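Local coordinates for protein porin (Rhodobacter capsulatus, PDB 2POR) that forms channels, as a homotrimer in the outer membrane, that let small hydrophilic solutes up to about 0.6 kDa diffuse passively across the membrane, at residues Asp74-Glu80 against Tyr104-Glu109; Phe67-Gly73 against Pro117-Tyr123; Ala179-Glu185 against Tyr201-Asp207; Ser129-Ser135 against Gln148-Ala154. Residue numbers count along the deposited sequence, not the author numbering.

Contacts 2, 3 and 4 are pairs of neighbouring antiparallel strands in the wall of the 16-stranded barrel. Contact 1 lies inside that barrel, in the long loop between the two strands of contact 2. It is mostly buried, with charged groups, waters and a calcium ion. The wall contacts are partly buried and rest on regular backbone hydrogen bonds. Contacts 2 and 4 share a strand border: Tyr121 and Tyr123 pair with Ala132 and Val130. Their outer faces are largely apolar and both touch a second subunit. Contact 3 is farther round the barrel and touches no other chain. Contact 1 meets contact 4 through Ser133 and Glu149, and contact 3 through Glu185.

Contact 1: Asp74-Glu80 against Tyr104-Glu109; sequences DALGASE and YLTGDE. With CA (calcium ion), chain B.
Both segments belong to the long loop that folds into the barrel lumen, the pore-constricting eyelet loop of general porins. Ala75 to Gly77 are extended. Gly77 is the N-cap of the helix that starts at Ala78. Residues 104-109 form an irregular chain running back past them. CA-CA distances are 6.7 Å for Tyr104 and Glu80, 4.0 Å for Gly107 and Gly77, and 4.6 Å for Asp108 and Leu76. Tyr104 (chi1 m) makes a CH-pi contact, with Glu80 CB 3.8 Å from its ring centroid. Its hydroxyl bonds to Gly84. Thr106 O takes a hydrogen bond from a water at 2.7 Å, and this water also joins Gly77 N (2.9 Å) and Glu80 OE1 (2.8 Å). Gly107, Asp108 and Glu109 all have positive phi, and a CB on Gly107 would clash with Gly77 N. Asp108 N donates to Ala75 O at 3.0 Å. With chi1 t, Asp108 places OD2 2.2 Å from calcium. Glu80 (chi1 t, chi2 t) binds the same ion through OE1 and OE2, each at 2.5 Å, and four waters complete the shell. Glu109 N donates to a water at 2.8 Å, and that water donates to Asp74 OD1 at 2.8 Å.

Contact 2: Phe67-Gly73 against Pro117-Tyr123; sequences FGKIEMG and PVLLYTY
Six backbone hydrogen bonds join the two strands. Lys69 N donates to Thr122 O at 2.7 Å, and Thr122 N returns a bond to Lys69 O at 3.0 Å. Glu71 N to Leu120 O and Leu120 N to Glu71 O are both 2.9 Å. Gly73 N to Val118 O is 2.9 Å, and Val118 N to Gly73 O is 3.0 Å. A seventh bond comes from a side chain: Tyr121 OH donates to Phe67 O at 2.8 Å, with Tyr121 chi1 t. Ile70-Tyr121 and Met72-Leu119 are the non-hydrogen-bonded pairs, each with CA atoms 4.6 Å apart. The strand axes run antiparallel at 167° and approach to 4.6 Å. These are neighbouring strands of the 16-stranded porin barrel, linked by the long loop that folds into the lumen. Gly68 and Gly73 have positive phi. A CB on Gly68 would clash with Thr122 O. Ile70, Met72, Leu119 and Tyr121 share the outer face. There Ile70 CG2 lies 3.8 Å and Met72 CE 3.6 Å from Leu119 CD1, and Met72 CG lies 3.8 Å from Pro117 CB. A second subunit packs on this face, its Ser23 against Met72 and its Phe21 against Leu119. Lys69, Glu71, Val118, Leu120 and Thr122 occupy the inner face. Glu71 (chi1 t, chi2 t) bonds Thr60 through OE2, and its OE1 lies 3.6 Å from Leu120 CD2.

Contact 3: Ala179-Glu185 against Tyr201-Asp207; sequences ADMEQLE and YADGELD
These segments belong to the hairpin of strands 181-192 and 195-207 in the barrel wall. The short axes run antiparallel at 165°, 4.5 Å apart at closest. Glu182-Glu205 and Leu184-Asp203 are the hydrogen-bonded pairs. Leu184 N donates to Asp203 O at 2.9 Å. Glu182 N donates to Glu205 O at 3.1 Å. Gln183-Gly204 and Glu185-Ala202 are non-hydrogen-bonded, with CA atoms 4.2 and 4.3 Å apart. A CB on Gly204 would clash with Glu182 O. Gln183 (chi1 t, chi2 t) sends NE2 to Glu185 OE2 at 2.9 Å. Glu185 has chi1 m, chi2 98°, and its CG lies 4.1 Å from Ala202 CB. Glu182, Leu184, Asp203 and Glu205 share one face. Glu182 and Glu205 both take chi1 p, chi2 t, and Glu182 OE1 bonds Tyr167. A water bridges Asp180 O (3.0 Å) and Glu205 OE2 (2.9 Å). Met181 (chi1 m, chi2 t, chi3 -124°) accepts a weak bond at SD from Asp207 N, 3.5 Å. Asp207 (chi1 t) takes Ala179 N at OD1, 2.9 Å. Its OD2 takes Phe210 N, capping helix 208-214. Strand 161-171 flanks residues 181-185 and strand 226-240 flanks residues 201-207. On the inner face, Glu185 OE1 bonds Ser79 of helix 78-83.

Contact 4: Ser129-Ser135 against Gln148-Ala154; sequences SVAASMS and QEMAVAA
Alternate residues pair across these strands. Ala131 N donates to Ala153 O at 3.0 Å, and Ala153 N to Ala131 O at 3.1 Å. Ser133 N donates to Ala151 O at 3.0 Å, and Ala151 N to Ser133 O at 3.2 Å. The backbones of Val130, Ala132 and Met134 bond instead to Tyr123, Tyr121 and Leu119 of strand 118-125. At Ser135 the pattern changes. Ser135 N still donates to Glu149 O (3.1 Å), but Ser135 (chi1 p) accepts at OG from Glu149 N, 2.9 Å. Val130-Ala154, Ala132-Val152 and Met134-Met150 are non-hydrogen-bonded pairs, with CA atoms 4.2 to 4.4 Å apart. The axes run antiparallel (178°), 4.6 Å apart at closest. These strands are neighbours in the porin barrel. Alanine and serine line the inner face, where Ala131 and Ala151 meet Ala78 of helix 78-83. Polar ends on this side bond to the inner loop: Ser133 (chi1 p) takes Ala78 N at OG, and Glu149 (chi1 p) takes Gly107 N at OE1. The outer face is apolar. Val130 CG1 lies 3.9 Å from Ala154 CB. Met134 (chi1 p) has CB 3.9 Å from Met150 CG. Phe21 of a second subunit packs on Met134.

Contact 1: Asp74-Glu80 against Tyr104-Glu109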
# COMPACT_ATOMS: atom_id res chain seq x y z
N ASP A 74 16.29 -4.33 0.57
CA ASP A 74 16.67 -3.46 -0.49
C ASP A 74 17.82 -2.59 0.03
O ASP A 74 17.65 -1.41 0.33
CB ASP A 74 15.42 -2.67 -0.92
CG ASP A 74 15.59 -1.74 -2.13
OD1 ASP A 74 16.71 -1.60 -2.67
OD2 ASP A 74 14.59 -1.14 -2.54
N ALA A 75 19.02 -3.15 0.10
CA ALA A 75 20.21 -2.49 0.64
C ALA A 75 21.12 -1.92 -0.42
O ALA A 75 21.07 -2.31 -1.59
CB ALA A 75 21.02 -3.49 1.46
N LEU A 76 21.96 -0.98 -0.03
CA LEU A 76 22.95 -0.41 -0.89
C LEU A 76 24.06 -1.40 -1.02
O LEU A 76 24.16 -2.32 -0.23
CB LEU A 76 23.54 0.85 -0.32
CG LEU A 76 22.52 1.96 -0.09
CD1 LEU A 76 23.24 3.11 0.56
CD2 LEU A 76 21.84 2.39 -1.41
N GLY A 77 24.89 -1.30 -2.06
CA GLY A 77 26.03 -2.17 -2.10
C GLY A 77 27.14 -1.51 -1.26
O GLY A 77 27.00 -0.32 -0.93
N ALA A 78 28.22 -2.23 -0.94
CA ALA A 78 29.31 -1.75 -0.08
C ALA A 78 29.91 -0.41 -0.43
O ALA A 78 30.04 0.45 0.44
CB ALA A 78 30.38 -2.75 -0.08
N SER A 79 30.23 -0.12 -1.70
CA SER A 79 30.77 1.17 -2.07
C SER A 79 29.80 2.31 -1.89
O SER A 79 30.17 3.35 -1.33
CB SER A 79 31.24 1.16 -3.52
OG SER A 79 32.11 0.05 -3.71
N GLU A 80 28.55 2.19 -2.33
CA GLU A 80 27.57 3.24 -2.19
C GLU A 80 27.32 3.48 -0.69
O GLU A 80 27.22 4.65 -0.33
CB GLU A 80 26.30 2.83 -2.87
CG GLU A 80 25.39 4.03 -2.92
CD GLU A 80 24.20 3.96 -3.84
OE1 GLU A 80 24.05 3.03 -4.62
OE2 GLU A 80 23.41 4.90 -3.85
N TYR A 104 27.30 3.24 -9.38
CA TYR A 104 27.80 2.02 -8.79
C TYR A 104 27.25 0.85 -9.59
O TYR A 104 26.13 0.89 -10.10
CB TYR A 104 27.37 1.89 -7.31
CG TYR A 104 27.95 3.04 -6.47
CD1 TYR A 104 29.28 2.99 -6.10
CD2 TYR A 104 27.17 4.12 -6.08
CE1 TYR A 104 29.80 4.03 -5.33
CE2 TYR A 104 27.69 5.15 -5.32
CZ TYR A 104 29.02 5.08 -4.96
OH TYR A 104 29.61 6.08 -4.25
N LEU A 105 28.08 -0.18 -9.68
CA LEU A 105 27.72 -1.39 -10.40
C LEU A 105 26.74 -2.27 -9.64
O LEU A 105 25.90 -2.91 -10.28
CB LEU A 105 29.03 -2.19 -10.74
CG LEU A 105 28.95 -3.50 -11.60
CD1 LEU A 105 28.50 -3.15 -13.02
CD2 LEU A 105 30.31 -4.19 -11.65
N THR A 106 26.78 -2.39 -8.29
CA THR A 106 25.94 -3.37 -7.59
C THR A 106 25.04 -2.70 -6.53
O THR A 106 25.19 -1.49 -6.29
CB THR A 106 26.83 -4.50 -6.93
OG1 THR A 106 27.50 -3.93 -5.79
CG2 THR A 106 27.84 -5.15 -7.94
N GLY A 107 24.13 -3.48 -5.92
CA GLY A 107 23.24 -3.05 -4.84
C GLY A 107 22.29 -2.04 -5.39
O GLY A 107 22.22 -1.80 -6.60
N ASP A 108 21.49 -1.49 -4.49
CA ASP A 108 20.53 -0.46 -4.82
C ASP A 108 19.66 -0.82 -6.04
O ASP A 108 19.61 -0.12 -7.06
CB ASP A 108 21.25 0.85 -5.10
CG ASP A 108 20.35 2.07 -5.06
OD1 ASP A 108 19.23 2.00 -4.55
OD2 ASP A 108 20.77 3.16 -5.49
N GLU A 109 19.07 -2.01 -5.86
CA GLU A 109 18.08 -2.58 -6.77
C GLU A 109 18.65 -3.13 -8.08
O GLU A 109 17.89 -3.36 -9.02
CB GLU A 109 17.00 -1.55 -7.13
CG GLU A 109 16.25 -1.02 -5.93
CD GLU A 109 15.19 -0.03 -6.34
OE1 GLU A 109 15.57 1.07 -6.75
OE2 GLU A 109 14.01 -0.38 -6.27
CA CA B . 22.53 4.39 -6.12
O HOH W 1 18.94 -3.10 -3.27
O HOH W 2 18.22 0.87 -2.33
O HOH W 3 24.97 0.37 -4.40
O HOH W 4 21.60 6.45 -5.57
O HOH W 5 24.24 5.80 -6.70
O HOH W 6 23.42 2.85 -7.77
O HOH W 7 21.44 5.13 -8.09

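Contact 2: Phe67-Gly73 against Pro117-Tyr123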
# COMPACT_ATOMS: atom_id res chain seq x y z
N PHE A 67 30.14 -6.39 16.70
CA PHE A 67 30.60 -6.98 15.44
C PHE A 67 30.29 -6.13 14.21
O PHE A 67 30.83 -6.41 13.14
CB PHE A 67 29.97 -8.37 15.25
CG PHE A 67 28.42 -8.43 15.17
CD1 PHE A 67 27.77 -8.18 13.96
CD2 PHE A 67 27.68 -8.70 16.31
CE1 PHE A 67 26.39 -8.19 13.92
CE2 PHE A 67 26.30 -8.71 16.26
CZ PHE A 67 25.66 -8.46 15.06
N GLY A 68 29.45 -5.11 14.24
CA GLY A 68 29.16 -4.32 13.07
C GLY A 68 27.69 -4.49 12.82
O GLY A 68 26.98 -4.89 13.76
N LYS A 69 27.18 -4.28 11.61
CA LYS A 69 25.74 -4.28 11.36
C LYS A 69 25.46 -5.16 10.13
O LYS A 69 26.18 -5.04 9.14
CB LYS A 69 25.32 -2.85 11.08
CG LYS A 69 23.83 -2.67 10.81
CD LYS A 69 23.68 -1.21 10.43
CE LYS A 69 22.26 -0.92 10.07
NZ LYS A 69 22.08 0.51 9.83
N ILE A 70 24.46 -5.99 10.19
CA ILE A 70 24.05 -6.86 9.09
C ILE A 70 22.67 -6.35 8.68
O ILE A 70 21.76 -6.32 9.51
CB ILE A 70 23.94 -8.30 9.58
CG1 ILE A 70 25.31 -8.80 10.02
CG2 ILE A 70 23.39 -9.18 8.46
CD1 ILE A 70 25.19 -10.08 10.87
N GLU A 71 22.45 -6.00 7.42
CA GLU A 71 21.19 -5.46 6.93
C GLU A 71 20.72 -6.33 5.74
O GLU A 71 21.58 -6.66 4.90
CB GLU A 71 21.49 -4.07 6.53
CG GLU A 71 20.29 -3.23 6.20
CD GLU A 71 20.63 -1.78 5.88
OE1 GLU A 71 21.73 -1.55 5.42
OE2 GLU A 71 19.80 -0.89 6.11
N MET A 72 19.44 -6.70 5.61
CA MET A 72 18.98 -7.53 4.50
C MET A 72 17.74 -6.88 3.95
O MET A 72 16.92 -6.39 4.74
CB MET A 72 18.68 -8.90 5.02
CG MET A 72 18.38 -9.91 3.89
SD MET A 72 18.18 -11.60 4.48
CE MET A 72 19.85 -11.95 4.89
N GLY A 73 17.61 -6.81 2.61
CA GLY A 73 16.41 -6.31 1.95
C GLY A 73 16.87 -5.51 0.76
O GLY A 73 17.82 -5.88 0.09
N PRO A 117 15.87 -10.48 -1.38
CA PRO A 117 16.63 -9.43 -0.72
C PRO A 117 18.13 -9.56 -0.98
O PRO A 117 18.61 -10.66 -1.28
CB PRO A 117 16.22 -9.60 0.74
CG PRO A 117 16.06 -11.10 0.89
CD PRO A 117 15.37 -11.47 -0.42
N VAL A 118 18.92 -8.47 -0.84
CA VAL A 118 20.38 -8.55 -0.87
C VAL A 118 20.90 -8.23 0.56
O VAL A 118 20.13 -7.80 1.44
CB VAL A 118 21.00 -7.56 -1.96
CG1 VAL A 118 20.42 -8.12 -3.31
CG2 VAL A 118 20.64 -6.06 -1.89
N LEU A 119 22.19 -8.44 0.82
CA LEU A 119 22.82 -8.31 2.13
C LEU A 119 23.86 -7.20 2.22
O LEU A 119 24.66 -7.02 1.29
CB LEU A 119 23.44 -9.65 2.43
CG LEU A 119 24.04 -9.80 3.78
CD1 LEU A 119 22.92 -10.04 4.74
CD2 LEU A 119 24.96 -10.96 3.81
N LEU A 120 23.96 -6.38 3.28
CA LEU A 120 25.01 -5.37 3.37
C LEU A 120 25.57 -5.50 4.78
O LEU A 120 24.80 -5.59 5.74
CB LEU A 120 24.48 -3.97 3.23
CG LEU A 120 25.41 -2.82 3.52
CD1 LEU A 120 26.60 -2.86 2.57
CD2 LEU A 120 24.64 -1.50 3.36
N TYR A 121 26.86 -5.62 4.93
CA TYR A 121 27.49 -5.70 6.23
C TYR A 121 28.32 -4.43 6.39
O TYR A 121 29.04 -4.10 5.44
CB TYR A 121 28.39 -6.92 6.30
CG TYR A 121 29.34 -6.88 7.50
CD1 TYR A 121 28.89 -7.11 8.79
CD2 TYR A 121 30.66 -6.54 7.25
CE1 TYR A 121 29.77 -6.99 9.83
CE2 TYR A 121 31.55 -6.42 8.28
CZ TYR A 121 31.10 -6.64 9.56
OH TYR A 121 32.02 -6.50 10.58
N THR A 122 28.26 -3.68 7.52
CA THR A 122 29.12 -2.53 7.72
C THR A 122 29.72 -2.64 9.13
O THR A 122 29.16 -3.29 10.03
CB THR A 122 28.36 -1.23 7.61
OG1 THR A 122 27.17 -1.44 8.34
CG2 THR A 122 28.01 -0.83 6.19
N TYR A 123 30.85 -1.98 9.25
CA TYR A 123 31.58 -1.93 10.51
C TYR A 123 32.44 -0.70 10.57
O TYR A 123 33.13 -0.37 9.61
CB TYR A 123 32.46 -3.14 10.59
CG TYR A 123 33.36 -3.14 11.81
CD1 TYR A 123 32.82 -3.60 12.99
CD2 TYR A 123 34.66 -2.69 11.70
CE1 TYR A 123 33.60 -3.62 14.11
CE2 TYR A 123 35.45 -2.70 12.82
CZ TYR A 123 34.90 -3.17 14.00
OH TYR A 123 35.68 -3.19 15.14

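Contact 3: Ala179-Glu185 against Tyr201-Asp207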
# COMPACT_ATOMS: atom_id res chain seq x y z
N ALA A 179 28.41 -11.02 -20.27
CA ALA A 179 29.77 -11.07 -19.78
C ALA A 179 29.78 -10.76 -18.28
O ALA A 179 28.90 -10.06 -17.76
CB ALA A 179 30.63 -10.00 -20.44
N ASP A 180 30.75 -11.27 -17.56
CA ASP A 180 31.01 -10.84 -16.19
C ASP A 180 31.40 -9.36 -16.15
O ASP A 180 32.02 -8.87 -17.11
CB ASP A 180 32.15 -11.60 -15.60
CG ASP A 180 31.88 -13.05 -15.34
OD1 ASP A 180 30.73 -13.45 -15.25
OD2 ASP A 180 32.86 -13.78 -15.20
N MET A 181 31.11 -8.64 -15.06
CA MET A 181 31.40 -7.22 -15.01
C MET A 181 32.18 -6.93 -13.71
O MET A 181 32.08 -7.70 -12.74
CB MET A 181 30.11 -6.42 -15.02
CG MET A 181 29.11 -6.75 -16.14
SD MET A 181 27.77 -5.59 -16.40
CE MET A 181 26.55 -6.81 -16.20
N GLU A 182 32.98 -5.87 -13.66
CA GLU A 182 33.64 -5.48 -12.43
C GLU A 182 33.92 -4.01 -12.51
O GLU A 182 33.91 -3.44 -13.61
CB GLU A 182 34.93 -6.20 -12.20
CG GLU A 182 35.95 -5.98 -13.28
CD GLU A 182 37.35 -6.43 -12.90
OE1 GLU A 182 37.52 -7.54 -12.37
OE2 GLU A 182 38.26 -5.63 -13.13
N GLN A 183 34.12 -3.36 -11.36
CA GLN A 183 34.42 -1.93 -11.33
C GLN A 183 35.19 -1.67 -10.04
O GLN A 183 34.87 -2.26 -9.01
CB GLN A 183 33.11 -1.14 -11.33
CG GLN A 183 33.27 0.35 -11.42
CD GLN A 183 31.92 0.97 -11.59
OE1 GLN A 183 31.36 0.87 -12.66
NE2 GLN A 183 31.25 1.64 -10.68
N LEU A 184 36.22 -0.86 -10.15
CA LEU A 184 37.03 -0.45 -9.02
C LEU A 184 36.78 1.02 -8.83
O LEU A 184 36.72 1.74 -9.82
CB LEU A 184 38.50 -0.64 -9.31
CG LEU A 184 39.46 -0.13 -8.21
CD1 LEU A 184 39.68 -1.16 -7.09
CD2 LEU A 184 40.77 0.22 -8.88
N GLU A 185 36.61 1.53 -7.60
CA GLU A 185 36.36 2.95 -7.37
C GLU A 185 37.37 3.53 -6.36
O GLU A 185 37.78 2.81 -5.43
CB GLU A 185 34.99 3.23 -6.76
CG GLU A 185 33.72 2.90 -7.53
CD GLU A 185 33.04 1.60 -7.19
OE1 GLU A 185 33.20 1.04 -6.11
OE2 GLU A 185 32.30 1.12 -8.03
N TYR A 201 36.64 8.26 -9.04
CA TYR A 201 37.10 7.79 -10.31
C TYR A 201 36.73 6.32 -10.28
O TYR A 201 36.94 5.64 -9.26
CB TYR A 201 38.60 8.02 -10.41
CG TYR A 201 39.16 7.30 -11.62
CD1 TYR A 201 39.04 7.92 -12.85
CD2 TYR A 201 39.73 6.03 -11.48
CE1 TYR A 201 39.50 7.26 -13.97
CE2 TYR A 201 40.18 5.38 -12.60
CZ TYR A 201 40.06 6.01 -13.83
OH TYR A 201 40.51 5.37 -14.97
N ALA A 202 36.21 5.77 -11.38
CA ALA A 202 35.82 4.36 -11.45
C ALA A 202 36.33 3.81 -12.79
O ALA A 202 36.32 4.51 -13.80
CB ALA A 202 34.29 4.16 -11.42
N ASP A 203 36.71 2.56 -12.81
CA ASP A 203 37.26 1.95 -13.98
C ASP A 203 36.89 0.47 -13.98
O ASP A 203 36.94 -0.17 -12.91
CB ASP A 203 38.78 2.16 -13.90
CG ASP A 203 39.52 1.67 -15.11
OD1 ASP A 203 39.57 2.36 -16.13
OD2 ASP A 203 40.02 0.56 -15.04
N GLY A 204 36.52 -0.14 -15.11
CA GLY A 204 36.28 -1.57 -15.10
C GLY A 204 35.81 -2.07 -16.45
O GLY A 204 36.20 -1.53 -17.49
N GLU A 205 34.93 -3.07 -16.42
CA GLU A 205 34.37 -3.54 -17.67
C GLU A 205 32.95 -3.98 -17.46
O GLU A 205 32.56 -4.45 -16.39
CB GLU A 205 35.17 -4.69 -18.25
CG GLU A 205 35.21 -5.94 -17.43
CD GLU A 205 36.17 -7.00 -17.96
OE1 GLU A 205 37.27 -6.64 -18.40
OE2 GLU A 205 35.81 -8.19 -17.89
N LEU A 206 32.17 -3.77 -18.53
CA LEU A 206 30.75 -4.00 -18.54
C LEU A 206 30.38 -4.98 -19.65
O LEU A 206 31.14 -5.13 -20.61
CB LEU A 206 30.02 -2.71 -18.81
CG LEU A 206 30.14 -1.59 -17.79
CD1 LEU A 206 29.33 -0.39 -18.28
CD2 LEU A 206 29.66 -2.10 -16.42
N ASP A 207 29.24 -5.67 -19.55
CA ASP A 207 28.71 -6.49 -20.62
C ASP A 207 28.39 -5.51 -21.75
O ASP A 207 27.84 -4.42 -21.53
CB ASP A 207 27.45 -7.18 -20.17
CG ASP A 207 26.71 -7.84 -21.32
OD1 ASP A 207 27.21 -8.86 -21.81
OD2 ASP A 207 25.67 -7.34 -21.72
O HOH W 8 34.07 -10.41 -18.75

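Contact 4: Ser129-Ser135 against Gln148-Ala154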
# COMPACT_ATOMS: atom_id res chain seq x y z
N SER A 129 36.30 2.66 8.26
CA SER A 129 35.05 1.98 7.96
C SER A 129 35.22 0.93 6.87
O SER A 129 36.01 1.14 5.95
CB SER A 129 34.01 2.97 7.49
OG SER A 129 33.70 3.98 8.43
N VAL A 130 34.58 -0.22 7.00
CA VAL A 130 34.55 -1.22 5.96
C VAL A 130 33.13 -1.68 5.68
O VAL A 130 32.28 -1.67 6.58
CB VAL A 130 35.33 -2.46 6.31
CG1 VAL A 130 36.74 -2.07 6.14
CG2 VAL A 130 34.98 -3.01 7.67
N ALA A 131 32.83 -2.06 4.44
CA ALA A 131 31.49 -2.56 4.07
C ALA A 131 31.65 -3.75 3.12
O ALA A 131 32.68 -3.88 2.42
CB ALA A 131 30.70 -1.42 3.41
N ALA A 132 30.73 -4.71 3.12
CA ALA A 132 30.80 -5.85 2.22
C ALA A 132 29.37 -6.20 1.87
O ALA A 132 28.49 -6.14 2.73
CB ALA A 132 31.47 -7.04 2.91
N SER A 133 29.04 -6.54 0.63
CA SER A 133 27.66 -6.82 0.25
C SER A 133 27.59 -7.99 -0.75
O SER A 133 28.60 -8.29 -1.40
CB SER A 133 27.09 -5.58 -0.36
OG SER A 133 27.98 -4.99 -1.30
N MET A 134 26.48 -8.69 -0.89
CA MET A 134 26.36 -9.74 -1.90
C MET A 134 24.90 -10.10 -2.10
O MET A 134 24.08 -9.80 -1.22
CB MET A 134 27.12 -10.97 -1.45
CG MET A 134 26.49 -11.65 -0.24
SD MET A 134 27.35 -13.14 0.29
CE MET A 134 27.07 -14.21 -1.08
N SER A 135 24.54 -10.68 -3.25
CA SER A 135 23.20 -11.18 -3.45
C SER A 135 23.37 -12.68 -3.31
O SER A 135 24.50 -13.16 -3.21
CB SER A 135 22.66 -10.79 -4.83
OG SER A 135 23.50 -11.24 -5.90
N GLN A 148 25.17 -12.92 -9.85
CA GLN A 148 25.36 -12.72 -8.44
C GLN A 148 26.23 -11.52 -8.25
O GLN A 148 27.26 -11.46 -8.93
CB GLN A 148 26.00 -13.92 -7.90
CG GLN A 148 26.21 -13.71 -6.42
CD GLN A 148 26.64 -14.98 -5.75
OE1 GLN A 148 26.36 -15.19 -4.58
NE2 GLN A 148 27.27 -15.93 -6.43
N GLU A 149 25.89 -10.55 -7.40
CA GLU A 149 26.72 -9.37 -7.25
C GLU A 149 27.44 -9.45 -5.92
O GLU A 149 27.00 -10.21 -5.04
CB GLU A 149 25.91 -8.11 -7.28
CG GLU A 149 24.79 -8.07 -6.23
CD GLU A 149 23.86 -6.89 -6.29
OE1 GLU A 149 23.96 -6.07 -7.21
OE2 GLU A 149 23.00 -6.80 -5.40
N MET A 150 28.55 -8.72 -5.82
CA MET A 150 29.36 -8.66 -4.59
C MET A 150 30.18 -7.41 -4.62
O MET A 150 30.58 -6.95 -5.69
CB MET A 150 30.40 -9.73 -4.45
CG MET A 150 29.88 -11.11 -4.25
SD MET A 150 31.04 -12.25 -5.04
CE MET A 150 30.34 -13.71 -4.31
N ALA A 151 30.50 -6.82 -3.47
CA ALA A 151 31.36 -5.65 -3.44
C ALA A 151 31.98 -5.58 -2.04
O ALA A 151 31.50 -6.22 -1.07
CB ALA A 151 30.57 -4.38 -3.66
N VAL A 152 33.11 -4.90 -1.98
CA VAL A 152 33.82 -4.69 -0.73
C VAL A 152 34.32 -3.24 -0.83
O VAL A 152 34.61 -2.73 -1.93
CB VAL A 152 35.03 -5.74 -0.54
CG1 VAL A 152 34.49 -7.16 -0.47
CG2 VAL A 152 36.03 -5.64 -1.69
N ALA A 153 34.36 -2.46 0.26
CA ALA A 153 34.87 -1.09 0.22
C ALA A 153 35.46 -0.74 1.60
O ALA A 153 35.05 -1.33 2.62
CB ALA A 153 33.73 -0.13 -0.11
N ALA A 154 36.42 0.17 1.67
CA ALA A 154 37.01 0.60 2.93
C ALA A 154 37.21 2.07 2.85
O ALA A 154 37.40 2.61 1.77
CB ALA A 154 38.34 -0.02 3.17